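Local coordinates for putative sugar binding protein (Bacteroides vulgatus ATCC 8482, PDB 3KEZ) that probably binds sugars or other nutrients at the cell surface, as a calcium-containing member of the SusD family of outer-membrane proteins, at residues Y86-I89 with Q90-L94; T109-K112 with N113-G117. All coordinates share one frame; numbering follows the deposited sequence.

Interaction 1 of 2, residues Y86-I89 with Q90-L94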
ATOM      1  N   TYR A  86      -9.528  -5.075 -11.250  1.00 11.67           N
ATOM      2  CA  TYR A  86     -10.891  -5.369 -11.629  1.00 10.55           C
ATOM      3  C   TYR A  86     -11.158  -6.870 -11.608  1.00 12.64           C
ATOM      4  O   TYR A  86     -12.273  -7.308 -11.283  1.00 10.28           O
ATOM      5  CB  TYR A  86     -11.277  -4.734 -12.982  1.00  8.89           C
ATOM      6  CG  TYR A  86     -11.792  -3.315 -12.770  1.00 12.19           C
ATOM      7  CD1 TYR A  86     -12.958  -3.065 -12.010  1.00 10.18           C
ATOM      8  CD2 TYR A  86     -11.073  -2.220 -13.249  1.00 18.49           C
ATOM      9  CE1 TYR A  86     -13.391  -1.789 -11.773  1.00  7.46           C
ATOM     10  CE2 TYR A  86     -11.498  -0.933 -13.026  1.00 13.28           C
ATOM     11  CZ  TYR A  86     -12.647  -0.711 -12.285  1.00 10.59           C
ATOM     12  OH  TYR A  86     -13.065   0.573 -12.110  1.00 10.21           O
ATOM     13  N   SER A  87     -10.147  -7.670 -11.936  1.00 13.36           N
ATOM     14  CA  SER A  87     -10.243  -9.127 -11.745  1.00 10.58           C
ATOM     15  C   SER A  87     -10.543  -9.514 -10.297  1.00 11.60           C
ATOM     16  O   SER A  87     -11.469 -10.289 -10.017  1.00 11.18           O
ATOM     17  CB  SER A  87      -8.943  -9.784 -12.181  1.00 13.49           C
ATOM     18  OG  SER A  87      -9.016 -11.170 -12.011  1.00 16.50           O
ATOM     19  N   ILE A  88      -9.742  -8.981  -9.379  1.00  9.38           N
ATOM     20  CA  ILE A  88      -9.930  -9.142  -7.960  1.00 11.21           C
ATOM     21  C   ILE A  88     -11.353  -8.704  -7.510  1.00 10.05           C
ATOM     22  O   ILE A  88     -12.094  -9.466  -6.846  1.00 10.95           O
ATOM     23  CB  ILE A  88      -8.823  -8.357  -7.177  1.00  9.09           C
ATOM     24  CG1 ILE A  88      -7.464  -9.025  -7.352  1.00 13.02           C
ATOM     25  CG2 ILE A  88      -9.226  -8.192  -5.702  1.00  6.92           C
ATOM     26  CD1 ILE A  88      -6.304  -8.105  -7.036  1.00 14.36           C
ATOM     27  N   ILE A  89     -11.737  -7.490  -7.873  1.00  9.50           N
ATOM     28  CA  ILE A  89     -13.110  -7.002  -7.570  1.00  9.59           C
ATOM     29  C   ILE A  89     -14.209  -7.942  -8.122  1.00  5.95           C
ATOM     30  O   ILE A  89     -15.173  -8.248  -7.431  1.00  9.89           O
ATOM     31  CB  ILE A  89     -13.343  -5.526  -8.120  1.00  9.24           C
ATOM     32  CG1 ILE A  89     -12.434  -4.541  -7.365  1.00  7.87           C
ATOM     33  CG2 ILE A  89     -14.849  -5.203  -8.091  1.00 10.31           C
ATOM     34  CD1 ILE A  89     -12.354  -3.062  -7.958  1.00  7.07           C
ATOM     35  N   GLN A  90     -14.073  -8.407  -9.356  1.00  9.19           N
ATOM     36  CA  GLN A  90     -15.090  -9.346  -9.901  1.00  9.65           C
ATOM     37  C   GLN A  90     -15.255 -10.590  -9.028  1.00  9.95           C
ATOM     38  O   GLN A  90     -16.365 -11.029  -8.791  1.00  8.23           O
ATOM     39  CB  GLN A  90     -14.758  -9.804 -11.327  1.00 11.43           C
ATOM     40  CG  GLN A  90     -15.088  -8.851 -12.415  1.00 19.14           C
ATOM     41  CD  GLN A  90     -16.576  -8.660 -12.601  1.00 18.69           C
ATOM     42  OE1 GLN A  90     -17.275  -9.540 -13.116  1.00 21.76           O
ATOM     43  NE2 GLN A  90     -17.065  -7.506 -12.201  1.00  9.71           N
ATOM     44  N   ASN A  91     -14.148 -11.168  -8.548  1.00 12.02           N
ATOM     45  CA  ASN A  91     -14.243 -12.365  -7.687  1.00 10.27           C
ATOM     46  C   ASN A  91     -14.749 -12.079  -6.272  1.00  8.25           C
ATOM     47  O   ASN A  91     -15.408 -12.942  -5.630  1.00  9.44           O
ATOM     48  CB  ASN A  91     -12.903 -13.117  -7.702  1.00 11.05           C
ATOM     49  CG  ASN A  91     -12.684 -13.845  -9.032  1.00 14.72           C
ATOM     50  OD1 ASN A  91     -13.326 -14.847  -9.295  1.00 11.97           O
ATOM     51  ND2 ASN A  91     -11.838 -13.293  -9.890  1.00 21.33           N
ATOM     52  N   CYS A  92     -14.450 -10.879  -5.770  1.00 11.12           N
ATOM     53  CA  CYS A  92     -15.054 -10.423  -4.530  1.00 10.37           C
ATOM     54  C   CYS A  92     -16.565 -10.326  -4.690  1.00  9.83           C
ATOM     55  O   CYS A  92     -17.285 -10.774  -3.834  1.00  8.49           O
ATOM     56  CB  CYS A  92     -14.517  -9.066  -4.097  1.00 11.90           C
ATOM     57  SG  CYS A  92     -12.755  -9.074  -3.565  1.00 13.30           S
ATOM     58  N   ASN A  93     -17.027  -9.713  -5.788  1.00 10.47           N
ATOM     59  CA  ASN A  93     -18.453  -9.641  -6.142  1.00  8.48           C
ATOM     60  C   ASN A  93     -19.103 -10.993  -6.242  1.00 11.17           C
ATOM     61  O   ASN A  93     -20.201 -11.188  -5.722  1.00  9.56           O
ATOM     62  CB  ASN A  93     -18.646  -8.884  -7.464  1.00  9.50           C
ATOM     63  CG  ASN A  93     -18.223  -7.425  -7.355  1.00  9.05           C
ATOM     64  OD1 ASN A  93     -18.003  -6.930  -6.240  1.00  9.57           O
ATOM     65  ND2 ASN A  93     -18.113  -6.730  -8.488  1.00  7.91           N
ATOM     66  N   LEU A  94     -18.416 -11.937  -6.889  1.00 10.10           N
ATOM     67  CA  LEU A  94     -18.896 -13.319  -6.950  1.00 11.86           C
ATOM     68  C   LEU A  94     -19.180 -13.838  -5.550  1.00 10.70           C
ATOM     69  O   LEU A  94     -20.264 -14.402  -5.297  1.00 13.69           O
ATOM     70  CB  LEU A  94     -17.893 -14.234  -7.660  1.00 11.39           C
ATOM     71  CG  LEU A  94     -18.290 -15.713  -7.781  1.00 11.21           C
ATOM     72  CD1 LEU A  94     -19.586 -15.898  -8.599  1.00 11.30           C
ATOM     73  CD2 LEU A  94     -17.152 -16.525  -8.381  1.00 16.11           C
TER
HETATM   74  O   HOH W   1      -8.665 -12.485  -9.266  1.00 17.80           O
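The carboxamide of Asn91 reaches back one helical turn to the carbonyl of Ser87: ND2 lies 3.0 Å from Ser87 O, above the carbonyl plane, and Ser87 O itself is tilted from the plane of the amide, a bent bond of 137° at the hydrogen. From the opposite face of that carbonyl comes the backbone N of Asn91, so Ser87 O is gripped by two donors of one residue. With CG beside its own backbone N (chi1 -73°), the amide folds back along the helix toward this oxygen. A water bridges the two side chains, 3.1 Å from Ser87 OG and weakly bonded to Asn91 ND2. Replacing Asn91 by alanine removes the carboxamide, which would probably cost Ser87 O its side-chain donor and the water its weak second partner.

A second amide, that of Asn93, lies alongside Ile89, its ND2 3.6 Å from Ile89 CG2. Asparagine suits this buried place because both ends are used: OD1 takes a hydrogen bond from Arg123, and ND2 gives to the carbonyls of Val151 and Glu153. Farther round, the Ile88 CG2 methyl meets the compact Cys92 thiol, 4.2 Å from SG. The regular i to i+4 bonds continue beneath, as in Asn93 N to Ile89 O at 2.9 Å.

This is i to i+4 packing within helix 80-96, in the largely helical N-terminal region of this SusD-family protein. Ile88 and Cys92 are buried against Ile122 of helix 109-134, where Ile89 meets Ala126; Ile88 and Asn91 also touch helix 20-34, while Gln90 bonds to the loop residues Glu153 and Ser155.

Interaction 2 of 2, residues T109-K112 with N113-G117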
ATOM      1  N   THR A 109     -20.976 -19.831  11.435  1.00 16.79           N
ATOM      2  CA  THR A 109     -21.402 -18.432  11.236  1.00 16.33           C
ATOM      3  C   THR A 109     -20.243 -17.472  11.268  1.00 13.87           C
ATOM      4  O   THR A 109     -20.081 -16.673  10.335  1.00 17.18           O
ATOM      5  CB  THR A 109     -22.466 -17.996  12.280  1.00 17.56           C
ATOM      6  OG1 THR A 109     -23.641 -18.791  12.103  1.00 17.73           O
ATOM      7  CG2 THR A 109     -22.818 -16.521  12.101  1.00 15.36           C
ATOM      8  N   GLU A 110     -19.415 -17.573  12.307  1.00 11.85           N
ATOM      9  CA  GLU A 110     -18.194 -16.749  12.420  1.00 11.01           C
ATOM     10  C   GLU A 110     -17.243 -16.944  11.237  1.00 11.07           C
ATOM     11  O   GLU A 110     -16.698 -15.985  10.687  1.00  8.46           O
ATOM     12  CB  GLU A 110     -17.424 -17.072  13.701  1.00 11.22           C
ATOM     13  CG  GLU A 110     -17.984 -16.391  14.897  1.00 26.55           C
ATOM     14  CD  GLU A 110     -17.126 -16.584  16.143  1.00 41.07           C
ATOM     15  OE1 GLU A 110     -15.891 -16.779  16.012  1.00 45.66           O
ATOM     16  OE2 GLU A 110     -17.706 -16.538  17.251  1.00 49.83           O
ATOM     17  N   TYR A 111     -17.023 -18.205  10.888  1.00  9.84           N
ATOM     18  CA  TYR A 111     -16.162 -18.551   9.781  1.00 10.80           C
ATOM     19  C   TYR A 111     -16.717 -17.915   8.515  1.00 10.47           C
ATOM     20  O   TYR A 111     -15.989 -17.241   7.787  1.00 10.80           O
ATOM     21  CB  TYR A 111     -16.068 -20.082   9.661  1.00 12.66           C
ATOM     22  CG  TYR A 111     -15.360 -20.548   8.416  1.00 17.97           C
ATOM     23  CD1 TYR A 111     -14.020 -20.297   8.223  1.00 24.67           C
ATOM     24  CD2 TYR A 111     -16.050 -21.223   7.424  1.00 19.05           C
ATOM     25  CE1 TYR A 111     -13.379 -20.713   7.065  1.00 24.11           C
ATOM     26  CE2 TYR A 111     -15.426 -21.627   6.272  1.00 23.14           C
ATOM     27  CZ  TYR A 111     -14.091 -21.374   6.102  1.00 19.18           C
ATOM     28  OH  TYR A 111     -13.480 -21.788   4.945  1.00 32.64           O
ATOM     29  N   LYS A 112     -18.009 -18.100   8.262  1.00  9.84           N
ATOM     30  CA  LYS A 112     -18.640 -17.460   7.101  1.00 11.27           C
ATOM     31  C   LYS A 112     -18.555 -15.941   7.198  1.00 11.07           C
ATOM     32  O   LYS A 112     -18.272 -15.283   6.200  1.00 12.53           O
ATOM     33  CB  LYS A 112     -20.085 -17.930   6.922  1.00  9.88           C
ATOM     34  CG  LYS A 112     -20.935 -17.152   5.909  1.00 11.71           C
ATOM     35  CD  LYS A 112     -21.829 -16.161   6.638  1.00 19.56           C
ATOM     36  CE  LYS A 112     -22.435 -15.134   5.743  1.00 27.48           C
ATOM     37  NZ  LYS A 112     -23.564 -14.441   6.455  1.00 32.22           N
ATOM     38  N   ASN A 113     -18.807 -15.368   8.375  1.00  9.93           N
ATOM     39  CA  ASN A 113     -18.676 -13.928   8.497  1.00 11.55           C
ATOM     40  C   ASN A 113     -17.276 -13.438   8.131  1.00 11.37           C
ATOM     41  O   ASN A 113     -17.130 -12.413   7.456  1.00 13.07           O
ATOM     42  CB  ASN A 113     -19.120 -13.429   9.873  1.00 14.56           C
ATOM     43  CG  ASN A 113     -20.636 -13.406   9.993  1.00 14.33           C
ATOM     44  OD1 ASN A 113     -21.343 -13.356   8.980  1.00 23.39           O
ATOM     45  ND2 ASN A 113     -21.137 -13.498  11.206  1.00 20.26           N
ATOM     46  N   ASP A 114     -16.252 -14.169   8.537  1.00  8.59           N
ATOM     47  CA  ASP A 114     -14.876 -13.760   8.221  1.00  8.50           C
ATOM     48  C   ASP A 114     -14.573 -13.848   6.719  1.00 10.64           C
ATOM     49  O   ASP A 114     -13.938 -12.955   6.150  1.00 10.99           O
ATOM     50  CB  ASP A 114     -13.878 -14.614   8.985  1.00  8.42           C
ATOM     51  CG  ASP A 114     -12.457 -14.250   8.665  1.00 10.54           C
ATOM     52  OD1 ASP A 114     -11.973 -13.217   9.185  1.00  9.11           O
ATOM     53  OD2 ASP A 114     -11.840 -14.999   7.886  1.00 13.24           O
ATOM     54  N   LEU A 115     -15.040 -14.924   6.076  1.00 10.58           N
ATOM     55  CA  LEU A 115     -14.870 -15.065   4.632  1.00 11.59           C
ATOM     56  C   LEU A 115     -15.526 -13.871   3.922  1.00 13.96           C
ATOM     57  O   LEU A 115     -14.945 -13.280   3.020  1.00  9.70           O
ATOM     58  CB  LEU A 115     -15.467 -16.374   4.135  1.00 12.28           C
ATOM     59  CG  LEU A 115     -14.886 -17.739   4.544  1.00 10.40           C
ATOM     60  CD1 LEU A 115     -15.616 -18.830   3.784  1.00 15.09           C
ATOM     61  CD2 LEU A 115     -13.403 -17.788   4.261  1.00 17.49           C
ATOM     62  N   LYS A 116     -16.761 -13.544   4.305  1.00 13.60           N
ATOM     63  CA  LYS A 116     -17.427 -12.390   3.714  1.00 13.33           C
ATOM     64  C   LYS A 116     -16.645 -11.110   4.001  1.00 10.11           C
ATOM     65  O   LYS A 116     -16.506 -10.254   3.131  1.00  8.36           O
ATOM     66  CB  LYS A 116     -18.861 -12.292   4.250  1.00 14.26           C
ATOM     67  CG  LYS A 116     -19.685 -11.080   3.784  1.00 13.66           C
ATOM     68  CD  LYS A 116     -21.118 -11.102   4.433  1.00 15.54           C
ATOM     69  CE  LYS A 116     -21.868  -9.798   4.144  1.00 10.73           C
ATOM     70  NZ  LYS A 116     -23.266  -9.807   4.640  1.00 16.78           N
ATOM     71  N   GLY A 117     -16.165 -10.960   5.232  1.00  9.34           N
ATOM     72  CA  GLY A 117     -15.320  -9.813   5.586  1.00  9.39           C
ATOM     73  C   GLY A 117     -14.054  -9.702   4.769  1.00  9.63           C
ATOM     74  O   GLY A 117     -13.618  -8.612   4.384  1.00 10.11           O
TER
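The first turns of helix 109-134 hold Tyr111 and Leu115 one turn apart, an i to i+4 pair on the side facing helix 20-34. Leu115 CG sits over one face of the Tyr111 ring, a CH-pi contact 4.2 Å from the centroid and 17° off the ring normal, displaced toward the rim. Its methyls straddle the phenol end: CD1 is 3.7 Å from CE2 of Tyr111, and CD2 approaches CE1. With CG of Tyr111 opposite its own backbone N (chi1 171°), the ring is sent outward from the helix, and Leu115, its CG beside its own backbone N (chi1 -66°), leans back over the ring's face. Leucine suits the place, since it gives carbon to the ring while also meeting Ile23 and Leu27.

Elsewhere on the helix Thr109 and Asn113 run side by side, CG2 of the threonine 3.6 Å from ND2 of the asparagine; the Thr109 hydroxyl is bonded to Glu106 O. The backbone beneath is regular, with Asn113 N 2.7 Å from Thr109 O.

Lys112 NZ lies 5.0 Å from Lys116 NZ, yet each forms a salt bridge with a different carboxylate oxygen of Asp100. The shared carboxylate ties this helix to the loop that follows helix 80-96, and probably offsets the repulsion of the two ammonium groups, whereas the tyrosine and leucine side chains meet by apolar and CH-pi contact.

From the N terminus the chain forms helix 20-34 and, after further short helices and a short strand, reaches interaction 1 within helix 80-96 and, after a loop, interaction 2 at the start of helix 109-134. Each contact spans single helical turns and closes no long loop; the two lie in series, neither nested nor crossed. Their centres are about 17 Å apart and their nearest atoms about 7 Å, so they do not touch. Their helices nevertheless pack together farther along helix 109-134, and both contacts place side chains against helix 20-34. The three helices thus form one packed group, to which interaction 1 joins the loop at 148-155 and interaction 2 joins helix 166-183.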